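PDB 2DRH: 361aa long hypothetical D-aminopeptidase from Pyrococcus horikoshii, which is of unknown function but is probably an aminopeptidase of the peptidase S58 family. Local coordinates for residues Lys198-Leu204 with Ile243-Pro249; Arg257-Ala262 with Phe312-Ala316; Gly30-Lys36 with Val48-Ala54; Pro95-Thr101 with Leu132-Asp138. One frame throughout, in Å; residues are numbered along the deposited sequence.

Contact 1: Lys198-Leu204 with Ile243-Pro249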
# COMPACT_ATOMS: atom_id res chain seq x y z
N LYS A 198 -14.19 -11.48 27.53
CA LYS A 198 -15.03 -11.82 26.40
C LYS A 198 -15.10 -10.67 25.41
O LYS A 198 -15.28 -9.52 25.79
CB LYS A 198 -16.44 -12.19 26.86
CG LYS A 198 -16.53 -13.49 27.65
CD LYS A 198 -17.96 -13.76 28.09
CE LYS A 198 -18.08 -15.08 28.84
NZ LYS A 198 -17.68 -16.23 27.99
N TYR A 199 -14.95 -11.00 24.13
CA TYR A 199 -15.03 -9.99 23.07
C TYR A 199 -15.91 -10.57 21.97
O TYR A 199 -15.90 -11.78 21.72
CB TYR A 199 -13.65 -9.67 22.51
CG TYR A 199 -12.69 -9.01 23.48
CD1 TYR A 199 -12.91 -7.71 23.92
CD2 TYR A 199 -11.57 -9.69 23.95
CE1 TYR A 199 -12.02 -7.09 24.80
CE2 TYR A 199 -10.68 -9.08 24.83
CZ TYR A 199 -10.91 -7.78 25.25
OH TYR A 199 -10.01 -7.17 26.10
N THR A 200 -16.68 -9.71 21.33
CA THR A 200 -17.56 -10.13 20.26
C THR A 200 -17.08 -9.62 18.90
O THR A 200 -16.59 -8.49 18.78
CB THR A 200 -18.99 -9.59 20.48
OG1 THR A 200 -19.46 -10.00 21.77
CG2 THR A 200 -19.93 -10.11 19.41
N VAL A 201 -17.20 -10.47 17.89
CA VAL A 201 -16.83 -10.12 16.52
C VAL A 201 -18.06 -10.37 15.66
O VAL A 201 -18.50 -11.51 15.51
CB VAL A 201 -15.68 -10.99 15.97
CG1 VAL A 201 -15.50 -10.71 14.47
CG2 VAL A 201 -14.39 -10.69 16.73
N GLY A 202 -18.63 -9.30 15.11
CA GLY A 202 -19.80 -9.44 14.27
C GLY A 202 -19.52 -9.15 12.81
O GLY A 202 -18.58 -8.42 12.47
N ALA A 203 -20.35 -9.69 11.92
CA ALA A 203 -20.16 -9.47 10.50
C ALA A 203 -21.45 -9.32 9.72
O ALA A 203 -22.42 -10.03 9.97
CB ALA A 203 -19.33 -10.60 9.89
N LEU A 204 -21.45 -8.37 8.79
CA LEU A 204 -22.59 -8.14 7.92
C LEU A 204 -22.01 -8.12 6.51
O LEU A 204 -21.06 -7.39 6.23
CB LEU A 204 -23.27 -6.81 8.24
CG LEU A 204 -24.47 -6.47 7.34
CD1 LEU A 204 -25.34 -5.45 8.03
CD2 LEU A 204 -23.99 -5.92 5.99
N ILE A 243 -18.48 -6.08 6.21
CA ILE A 243 -18.37 -5.09 7.27
C ILE A 243 -18.14 -5.83 8.58
O ILE A 243 -18.97 -6.63 9.01
CB ILE A 243 -19.65 -4.23 7.39
CG1 ILE A 243 -19.94 -3.56 6.04
CG2 ILE A 243 -19.49 -3.18 8.49
CD1 ILE A 243 -18.84 -2.62 5.57
N ILE A 244 -17.00 -5.56 9.20
CA ILE A 244 -16.66 -6.21 10.46
C ILE A 244 -16.72 -5.23 11.62
O ILE A 244 -16.25 -4.09 11.53
CB ILE A 244 -15.24 -6.80 10.42
CG1 ILE A 244 -15.02 -7.56 9.10
CG2 ILE A 244 -15.04 -7.72 11.62
CD1 ILE A 244 -16.01 -8.66 8.84
N ALA A 245 -17.32 -5.68 12.72
CA ALA A 245 -17.42 -4.86 13.92
C ALA A 245 -16.95 -5.70 15.11
O ALA A 245 -17.15 -6.92 15.13
CB ALA A 245 -18.86 -4.41 14.14
N THR A 246 -16.32 -5.05 16.08
CA THR A 246 -15.84 -5.72 17.28
C THR A 246 -15.77 -4.75 18.44
O THR A 246 -15.64 -3.54 18.24
CB THR A 246 -14.44 -6.34 17.08
OG1 THR A 246 -14.04 -7.02 18.29
CG2 THR A 246 -13.40 -5.26 16.77
N ASP A 247 -15.87 -5.28 19.66
CA ASP A 247 -15.79 -4.45 20.85
C ASP A 247 -14.40 -4.59 21.47
O ASP A 247 -14.14 -4.12 22.58
CB ASP A 247 -16.89 -4.83 21.84
CG ASP A 247 -16.78 -6.27 22.33
OD1 ASP A 247 -16.15 -7.11 21.65
OD2 ASP A 247 -17.34 -6.57 23.41
N ALA A 248 -13.50 -5.25 20.75
CA ALA A 248 -12.14 -5.44 21.22
C ALA A 248 -11.32 -4.18 20.92
O ALA A 248 -11.42 -3.62 19.83
CB ALA A 248 -11.50 -6.65 20.54
N PRO A 249 -10.52 -3.71 21.89
CA PRO A 249 -9.70 -2.51 21.68
C PRO A 249 -8.58 -2.80 20.68
O PRO A 249 -7.75 -3.68 20.91
CB PRO A 249 -9.19 -2.19 23.08
CG PRO A 249 -9.06 -3.55 23.69
CD PRO A 249 -10.35 -4.22 23.26
O HOH W 1 -18.20 -8.87 24.21
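Backbone hydrogen bonds join Gly-202 with Ala-245 and Leu-204 with Ile-243, each pair by two bonds, one in each direction; Gly-202 N to Ala-245 O measures 2.8 Å. Between and beyond them, Ala-203 faces Ile-244 and Val-201 faces Thr-246 as non-hydrogen-bonded antiparallel pairs.

From Thr-246 on, side chains do most of the pairing. Asp-247 holds CG between its own backbone N and carbonyl carbon (chi1 62°), which turns the carboxylate back to the partner strand. There Asp-247 OD1 accepts from Thr-200 N at 2.7 Å, on the syn side and 26° out of the carboxylate plane. Thr-246 OG1 donates to Thr-200 O at 3.0 Å and accepts from Ala-248 N at 3.1 Å, an ST turn. Thr-200 O also receives a weak bond from Asp-247 N. A water donates to Asp-247 OD2 at 2.6 Å and is hydrogen-bonded to Thr-200 OG1.

The apolar contacts fall in two groups. Ala-248 CB sits over one face of the Tyr-199 ring, a CH-pi contact 28° off the ring normal, while Pro-249 crosses the tyrosine at about a right angle with Pro-249 CD 3.7 Å from Tyr-199 CE1. Val-297 of the second subunit packs on both Tyr-199 and Pro-249. Further along, Ala-203 CB touches Ile-244 CD1 at 4.0 Å, on the face that helix 309-328 covers with Thr-315 and Val-319.

Chemically, a carboxylate oxygen and a hydroxyl take over from main-chain groups where strand 240-246 ends. Thr-200 thus has both its N and its O engaged, and the turn into Pro-249 is pinned to the strand.

Contact 2: Arg257-Ala262 with Phe312-Ala316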
# COMPACT_ATOMS: atom_id res chain seq x y z
N ARG A 257 -5.52 -5.26 9.79
CA ARG A 257 -5.19 -6.68 9.83
C ARG A 257 -6.49 -7.49 9.91
O ARG A 257 -6.67 -8.47 9.18
CB ARG A 257 -4.30 -7.00 11.04
CG ARG A 257 -3.01 -6.18 11.12
CD ARG A 257 -2.14 -6.64 12.29
NE ARG A 257 -1.41 -7.88 12.00
CZ ARG A 257 -0.90 -8.69 12.93
NH1 ARG A 257 -1.04 -8.39 14.22
NH2 ARG A 257 -0.24 -9.79 12.58
N VAL A 258 -7.39 -7.06 10.79
CA VAL A 258 -8.68 -7.72 10.95
C VAL A 258 -9.44 -7.74 9.62
O VAL A 258 -9.98 -8.76 9.22
CB VAL A 258 -9.53 -6.99 12.04
CG1 VAL A 258 -10.96 -7.48 12.00
CG2 VAL A 258 -8.93 -7.24 13.44
N ALA A 259 -9.47 -6.60 8.94
CA ALA A 259 -10.17 -6.52 7.66
C ALA A 259 -9.70 -7.61 6.69
O ALA A 259 -10.51 -8.24 6.01
CB ALA A 259 -9.98 -5.13 7.05
N LYS A 260 -8.39 -7.85 6.65
CA LYS A 260 -7.81 -8.87 5.77
C LYS A 260 -8.28 -10.29 6.06
O LYS A 260 -8.35 -11.13 5.16
CB LYS A 260 -6.29 -8.85 5.86
CG LYS A 260 -5.58 -7.77 5.08
CD LYS A 260 -4.08 -8.04 5.07
CE LYS A 260 -3.31 -6.96 4.32
NZ LYS A 260 -1.86 -7.24 4.35
N ARG A 261 -8.57 -10.57 7.33
CA ARG A 261 -8.99 -11.89 7.74
C ARG A 261 -10.38 -12.25 7.23
O ARG A 261 -10.75 -13.43 7.16
CB ARG A 261 -8.93 -12.00 9.27
CG ARG A 261 -7.52 -11.78 9.82
CD ARG A 261 -6.52 -12.72 9.13
NE ARG A 261 -5.16 -12.62 9.67
CZ ARG A 261 -4.32 -11.62 9.44
NH1 ARG A 261 -4.68 -10.61 8.67
NH2 ARG A 261 -3.12 -11.65 9.97
N ALA A 262 -11.14 -11.23 6.85
CA ALA A 262 -12.47 -11.45 6.31
C ALA A 262 -12.37 -12.22 4.99
O ALA A 262 -13.29 -12.96 4.63
CB ALA A 262 -13.17 -10.11 6.08
N PHE A 312 -8.77 -12.97 14.69
CA PHE A 312 -8.57 -13.20 13.25
C PHE A 312 -9.42 -14.39 12.82
O PHE A 312 -10.07 -14.36 11.78
CB PHE A 312 -7.11 -13.51 12.93
CG PHE A 312 -6.18 -12.32 13.05
CD1 PHE A 312 -6.66 -11.04 13.28
CD2 PHE A 312 -4.80 -12.50 12.91
CE1 PHE A 312 -5.79 -9.95 13.36
CE2 PHE A 312 -3.93 -11.43 12.99
CZ PHE A 312 -4.43 -10.15 13.21
N LYS A 313 -9.42 -15.45 13.63
CA LYS A 313 -10.20 -16.64 13.32
C LYS A 313 -11.69 -16.35 13.39
O LYS A 313 -12.45 -16.73 12.48
CB LYS A 313 -9.84 -17.78 14.27
CG LYS A 313 -10.83 -18.94 14.24
CD LYS A 313 -10.38 -20.10 15.10
CE LYS A 313 -9.17 -20.77 14.49
NZ LYS A 313 -9.46 -21.22 13.11
N ALA A 314 -12.12 -15.69 14.46
CA ALA A 314 -13.52 -15.34 14.66
C ALA A 314 -14.04 -14.50 13.49
O ALA A 314 -15.18 -14.62 13.08
CB ALA A 314 -13.69 -14.57 15.98
N THR A 315 -13.18 -13.63 12.96
CA THR A 315 -13.54 -12.78 11.83
C THR A 315 -13.84 -13.66 10.62
O THR A 315 -14.90 -13.55 10.01
CB THR A 315 -12.40 -11.80 11.48
OG1 THR A 315 -12.16 -10.93 12.59
CG2 THR A 315 -12.76 -10.96 10.24
N ALA A 316 -12.89 -14.53 10.28
CA ALA A 316 -13.06 -15.43 9.15
C ALA A 316 -14.33 -16.25 9.33
O ALA A 316 -15.09 -16.47 8.38
CB ALA A 316 -11.85 -16.36 9.02
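Arg-261 reaches across to Phe-312 and, from CG onward, lies over its ring. Arg-261 CB is 3.6 Å from Phe-312 O and also meets the methyl of Thr-315. Arg-261 CG sits 3.5 Å from Phe-312 CG, at the root of the ring. A bend at chi2 then lays the rest of the chain over the ring face: CD passes Phe-312 CB and CG, Arg-261 NE comes to 3.3 Å from Phe-312 CD2, and Arg-261 NH2 reaches 3.1 Å from Phe-312 CE2, a tight approach. Arg-261 CZ stands 3.8 Å from the centroid of the Phe-312 ring, a cation-pi contact in which guanidinium and ring planes are 46° apart, so it is no flat stack. Beyond the ring, NH2 donates to Ala-273 O of the third subunit.

A second arginine meets the rim of the same ring. Phe-312 CZ points at the centre of the Arg-257 guanidinium face, 3.8 Å from Arg-257 CZ, with the two planes 89° apart. That group is held by Asp-305, by Glu-88 of the second subunit and by Asn-275 of the third. Elsewhere, Thr-315 CG2 rests 3.7 Å from Val-258 O, its hydroxyl being bonded to Leu-311 O.

The two helical segments run at 40° to each other, with a closest approach of 8.1 Å between their axes. On the sheet side, Val-258 and Ala-262 pack on strand 278-285 and Ala-314 on strand 184-193, while the third subunit adds Tyr-272 against Arg-261 and Ala-316.

Contact 3: Gly30-Lys36 with Val48-Ala54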
# COMPACT_ATOMS: atom_id res chain seq x y z
N GLY A 30 -30.12 -0.66 9.45
CA GLY A 30 -31.41 -0.26 8.91
C GLY A 30 -31.47 -0.49 7.41
O GLY A 30 -30.46 -0.36 6.73
N HIS A 31 -32.65 -0.84 6.90
CA HIS A 31 -32.85 -1.10 5.47
C HIS A 31 -33.97 -0.29 4.83
O HIS A 31 -34.90 0.16 5.49
CB HIS A 31 -33.23 -2.57 5.23
CG HIS A 31 -32.21 -3.57 5.67
ND1 HIS A 31 -30.91 -3.56 5.22
CD2 HIS A 31 -32.34 -4.68 6.43
CE1 HIS A 31 -30.28 -4.62 5.68
NE2 HIS A 31 -31.12 -5.32 6.41
N VAL A 32 -33.86 -0.16 3.51
CA VAL A 32 -34.86 0.49 2.68
C VAL A 32 -34.84 -0.38 1.43
O VAL A 32 -33.81 -0.48 0.75
CB VAL A 32 -34.51 1.95 2.34
CG1 VAL A 32 -35.41 2.46 1.20
CG2 VAL A 32 -34.71 2.82 3.57
N THR A 33 -35.97 -1.04 1.16
CA THR A 33 -36.08 -1.97 0.04
C THR A 33 -36.94 -1.39 -1.07
O THR A 33 -38.03 -0.90 -0.82
CB THR A 33 -36.69 -3.31 0.51
OG1 THR A 33 -35.91 -3.82 1.60
CG2 THR A 33 -36.69 -4.34 -0.62
N LEU A 34 -36.45 -1.48 -2.30
CA LEU A 34 -37.16 -0.94 -3.46
C LEU A 34 -37.45 -2.00 -4.52
O LEU A 34 -36.55 -2.42 -5.25
CB LEU A 34 -36.34 0.19 -4.09
CG LEU A 34 -35.99 1.29 -3.09
CD1 LEU A 34 -35.02 2.28 -3.71
CD2 LEU A 34 -37.29 1.97 -2.63
N ILE A 35 -38.71 -2.40 -4.58
CA ILE A 35 -39.15 -3.41 -5.53
C ILE A 35 -40.38 -2.89 -6.26
O ILE A 35 -41.37 -2.50 -5.64
CB ILE A 35 -39.50 -4.73 -4.81
CG1 ILE A 35 -38.29 -5.20 -4.00
CG2 ILE A 35 -39.95 -5.79 -5.83
CD1 ILE A 35 -38.46 -6.57 -3.35
N LYS A 36 -40.31 -2.87 -7.59
CA LYS A 36 -41.42 -2.38 -8.40
C LYS A 36 -41.26 -2.76 -9.87
O LYS A 36 -40.17 -2.72 -10.41
CB LYS A 36 -41.52 -0.85 -8.28
CG LYS A 36 -42.37 -0.19 -9.36
CD LYS A 36 -42.12 1.30 -9.45
CE LYS A 36 -42.86 1.90 -10.65
NZ LYS A 36 -42.48 1.25 -11.94
N VAL A 48 -37.46 -2.42 -10.91
CA VAL A 48 -36.55 -1.95 -9.87
C VAL A 48 -36.42 -2.96 -8.73
O VAL A 48 -37.41 -3.36 -8.12
CB VAL A 48 -37.01 -0.60 -9.28
CG1 VAL A 48 -38.43 -0.71 -8.79
CG2 VAL A 48 -36.10 -0.19 -8.13
N ARG A 49 -35.18 -3.37 -8.47
CA ARG A 49 -34.87 -4.33 -7.43
C ARG A 49 -33.56 -3.88 -6.80
O ARG A 49 -32.50 -4.46 -7.04
CB ARG A 49 -34.70 -5.73 -8.04
CG ARG A 49 -35.90 -6.23 -8.86
CD ARG A 49 -37.04 -6.76 -7.99
NE ARG A 49 -38.07 -7.44 -8.78
CZ ARG A 49 -39.00 -6.83 -9.51
NH1 ARG A 49 -39.04 -5.50 -9.57
NH2 ARG A 49 -39.88 -7.54 -10.20
N THR A 50 -33.62 -2.82 -6.00
CA THR A 50 -32.42 -2.29 -5.37
C THR A 50 -32.76 -1.76 -3.97
O THR A 50 -33.82 -2.07 -3.43
CB THR A 50 -31.80 -1.16 -6.25
OG1 THR A 50 -30.52 -0.80 -5.74
CG2 THR A 50 -32.69 0.07 -6.26
N GLY A 51 -31.86 -0.99 -3.38
CA GLY A 51 -32.13 -0.47 -2.05
C GLY A 51 -30.92 0.13 -1.37
O GLY A 51 -29.88 0.34 -2.00
N VAL A 52 -31.05 0.38 -0.07
CA VAL A 52 -30.00 0.98 0.72
C VAL A 52 -29.94 0.34 2.10
O VAL A 52 -30.97 0.04 2.70
CB VAL A 52 -30.24 2.50 0.90
CG1 VAL A 52 -29.18 3.10 1.82
CG2 VAL A 52 -30.21 3.19 -0.45
N THR A 53 -28.73 0.13 2.60
CA THR A 53 -28.53 -0.45 3.92
C THR A 53 -27.56 0.45 4.68
O THR A 53 -26.49 0.81 4.17
CB THR A 53 -27.95 -1.87 3.84
OG1 THR A 53 -28.88 -2.75 3.21
CG2 THR A 53 -27.63 -2.39 5.24
N ALA A 54 -27.93 0.81 5.91
CA ALA A 54 -27.10 1.67 6.74
C ALA A 54 -26.59 0.94 7.98
O ALA A 54 -27.34 0.22 8.63
CB ALA A 54 -27.90 2.90 7.15
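His-31 and Thr-53 lie side by side on one face of the hairpin, pointing the same way. Thr-53 OG1 meets the ring edge at His-31 ND1, 3.0 Å away, in a hydrogen bond that either could donate. Toward the other end of that face, Arg-49 crosses Ile-35 at about a right angle, Arg-49 CD 3.8 Å from Ile-35 CG2, and the guanidinium presents a face to that methyl. The bend at chi2 (-79°) carries the group back to the backbone. Arg-49 NH1 donates to Val-48 O at 3.1 Å from 63° above the carbonyl plane; Lys-36 N reaches the same oxygen in the plane, on a lone pair. A weak bond from NH1 to Lys-36 O spans the strands as well. On the opposite face Leu-34 CD1 touches Thr-50 CG2 at 4.1 Å. Main-chain bonds pair Gly-30 with Ala-54, Val-32 with Val-52, Leu-34 with Thr-50 and Lys-36 with Val-48. At Gly-51, opposite Thr-33, the backbone angles would jam a CB against the preceding carbonyl O, and it would also clash with Val-32 O.

The next shell fixes these groups. His-31 NE2 bonds to Glu-166 O and Thr-53 OG1 to Ala-172 N, so each member of the pair has a further partner. Arg-49 NE goes to Asp-334 O and NH2 to Gly-37 O.

Farther out, helix 151-160 packs on Val-32 and Leu-34, and Met-333 of strand 333-334 lies against Ile-35 and Arg-49. Strand 28-36 is one of the two outermost strands of its four-stranded sheet within this chain, whereas strand 48-56 pairs on its other side with strand 96-100.

Contact 4: Pro95-Thr101 with Leu132-Asp138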
# COMPACT_ATOMS: atom_id res chain seq x y z
N PRO A 95 -22.19 7.19 9.31
CA PRO A 95 -22.75 5.84 9.29
C PRO A 95 -22.27 5.23 7.97
O PRO A 95 -21.92 5.95 7.03
CB PRO A 95 -24.26 6.08 9.33
CG PRO A 95 -24.44 7.45 8.81
CD PRO A 95 -23.26 8.21 9.38
N ILE A 96 -22.24 3.90 7.91
CA ILE A 96 -21.77 3.19 6.72
C ILE A 96 -22.95 2.87 5.83
O ILE A 96 -23.91 2.25 6.25
CB ILE A 96 -21.05 1.90 7.12
CG1 ILE A 96 -20.03 2.21 8.22
CG2 ILE A 96 -20.37 1.28 5.90
CD1 ILE A 96 -19.35 0.99 8.80
N ILE A 97 -22.85 3.28 4.57
CA ILE A 97 -23.92 3.09 3.61
C ILE A 97 -23.54 2.15 2.48
O ILE A 97 -22.45 2.23 1.92
CB ILE A 97 -24.36 4.45 3.01
CG1 ILE A 97 -24.73 5.43 4.13
CG2 ILE A 97 -25.54 4.26 2.06
CD1 ILE A 97 -25.96 5.02 4.91
N LEU A 98 -24.48 1.27 2.15
CA LEU A 98 -24.30 0.32 1.07
C LEU A 98 -25.45 0.51 0.11
O LEU A 98 -26.58 0.77 0.53
CB LEU A 98 -24.31 -1.11 1.62
CG LEU A 98 -23.41 -1.37 2.84
CD1 LEU A 98 -23.43 -2.86 3.19
CD2 LEU A 98 -22.00 -0.92 2.54
N THR A 99 -25.17 0.40 -1.19
CA THR A 99 -26.19 0.54 -2.21
C THR A 99 -25.65 -0.01 -3.54
O THR A 99 -24.64 -0.69 -3.55
CB THR A 99 -26.63 2.00 -2.38
OG1 THR A 99 -27.78 2.04 -3.24
CG2 THR A 99 -25.51 2.86 -2.98
N ASN A 100 -26.33 0.27 -4.65
CA ASN A 100 -25.84 -0.25 -5.92
C ASN A 100 -24.76 0.65 -6.50
O ASN A 100 -24.66 1.84 -6.17
CB ASN A 100 -27.00 -0.44 -6.92
CG ASN A 100 -27.57 0.87 -7.42
OD1 ASN A 100 -26.93 1.60 -8.17
ND2 ASN A 100 -28.79 1.18 -6.99
N THR A 101 -23.94 0.07 -7.37
CA THR A 101 -22.83 0.80 -7.98
C THR A 101 -23.14 2.20 -8.50
O THR A 101 -22.42 3.15 -8.17
CB THR A 101 -22.22 -0.00 -9.15
OG1 THR A 101 -22.01 -1.36 -8.73
CG2 THR A 101 -20.87 0.61 -9.57
N LEU A 132 -18.83 7.55 3.99
CA LEU A 132 -18.39 6.20 3.66
C LEU A 132 -19.52 5.44 2.98
O LEU A 132 -20.54 5.13 3.59
CB LEU A 132 -17.95 5.48 4.93
CG LEU A 132 -17.41 4.05 4.84
CD1 LEU A 132 -16.22 3.97 3.87
CD2 LEU A 132 -16.98 3.64 6.25
N VAL A 133 -19.29 5.12 1.71
CA VAL A 133 -20.26 4.42 0.88
C VAL A 133 -19.59 3.31 0.09
O VAL A 133 -18.55 3.53 -0.54
CB VAL A 133 -20.92 5.39 -0.12
CG1 VAL A 133 -22.00 4.68 -0.92
CG2 VAL A 133 -21.49 6.60 0.62
N LEU A 134 -20.19 2.12 0.11
CA LEU A 134 -19.66 0.97 -0.63
C LEU A 134 -20.79 0.36 -1.46
O LEU A 134 -21.97 0.66 -1.23
CB LEU A 134 -19.05 -0.05 0.32
CG LEU A 134 -17.75 0.44 0.97
CD1 LEU A 134 -18.07 1.02 2.35
CD2 LEU A 134 -16.76 -0.70 1.10
N GLU A 135 -20.45 -0.51 -2.41
CA GLU A 135 -21.49 -1.05 -3.26
C GLU A 135 -21.23 -2.36 -3.97
O GLU A 135 -20.12 -2.90 -3.95
CB GLU A 135 -21.82 -0.01 -4.33
CG GLU A 135 -20.58 0.53 -5.07
CD GLU A 135 -19.76 -0.56 -5.75
OE1 GLU A 135 -20.32 -1.36 -6.53
OE2 GLU A 135 -18.53 -0.62 -5.51
N CYS A 136 -22.29 -2.83 -4.62
CA CYS A 136 -22.28 -4.05 -5.43
C CYS A 136 -23.20 -3.77 -6.63
O CYS A 136 -24.12 -2.95 -6.55
CB CYS A 136 -22.77 -5.24 -4.61
SG CYS A 136 -21.49 -5.88 -3.47
N ASN A 137 -22.94 -4.42 -7.76
CA ASN A 137 -23.73 -4.20 -8.98
C ASN A 137 -24.94 -5.15 -9.05
O ASN A 137 -24.77 -6.36 -9.14
CB ASN A 137 -22.82 -4.44 -10.20
CG ASN A 137 -23.44 -3.99 -11.50
OD1 ASN A 137 -24.66 -3.99 -11.66
ND2 ASN A 137 -22.60 -3.60 -12.45
N ASP A 138 -26.15 -4.60 -8.99
CA ASP A 138 -27.35 -5.45 -9.06
C ASP A 138 -28.00 -5.45 -10.44
O ASP A 138 -29.16 -5.84 -10.59
CB ASP A 138 -28.38 -5.01 -8.00
CG ASP A 138 -28.59 -3.50 -7.97
OD1 ASP A 138 -28.26 -2.83 -8.97
OD2 ASP A 138 -29.11 -2.99 -6.95
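Glu-135 reaches Thr-101 by two sharp turns: CG sits between the backbone N and the carbonyl carbon (chi1 51°), and the chain bends again at chi2 (58°). Thr-101 has OG1 anti to its carbonyl carbon (chi1 -47°), from where it donates to Glu-135 OE1 at 2.8 Å, on the anti side of the carboxylate. OE2 is bonded to Ser-78 OG and Lys-79 N, so both oxygens of this buried acid are engaged.

The Asp-138 carboxylate leans on Asn-100 CB, Asp-138 OD2 at 3.3 Å, and that oxygen and Asn-100 ND2 both bond to Thr-50 OG1. Between the parallel strands, Leu-134 N donates to Ile-97 O at 2.9 Å, while Thr-101 N meets Cys-136 O at 3.1 Å from above the carbonyl plane. Leu-98 CD2 packs on Leu-134 CB at 3.8 Å and Ile-96 CG1 on Leu-132 CD2 at 3.9 Å.

These are the strands of a beta-alpha-beta unit whose connecting helix, 104-118, packs on Thr-99, Val-133 and Glu-135. Strand 48-56 adjoins strand 96-100 on its other side, and Ser-128 of the fourth subunit touches Thr-101 and Asn-137.

In the fold
Along the chain the contacts come in the order 3, 4, 1, 2, each closing before the next opens. Contacts 3 and 4, centres 11 Å apart, build one four-stranded sheet, in which Thr-53 O and Leu-98 N join the hairpin to the parallel pair. Contact 1 belongs to the second sheet and meets contact 4 through Ile-243 on Ile-96 and Leu-204 on Leu-98, sheet against sheet. Contact 2 lies on the other face of that second sheet, 10 Å from contact 1 between centres, with Val-201 and Ile-244 against Thr-315. The centres of contacts 2 and 3 are about 28 Å apart. The layering fits the alpha-beta-beta-alpha sandwich of the DmpA family, with contact 2 facing neighbouring subunits.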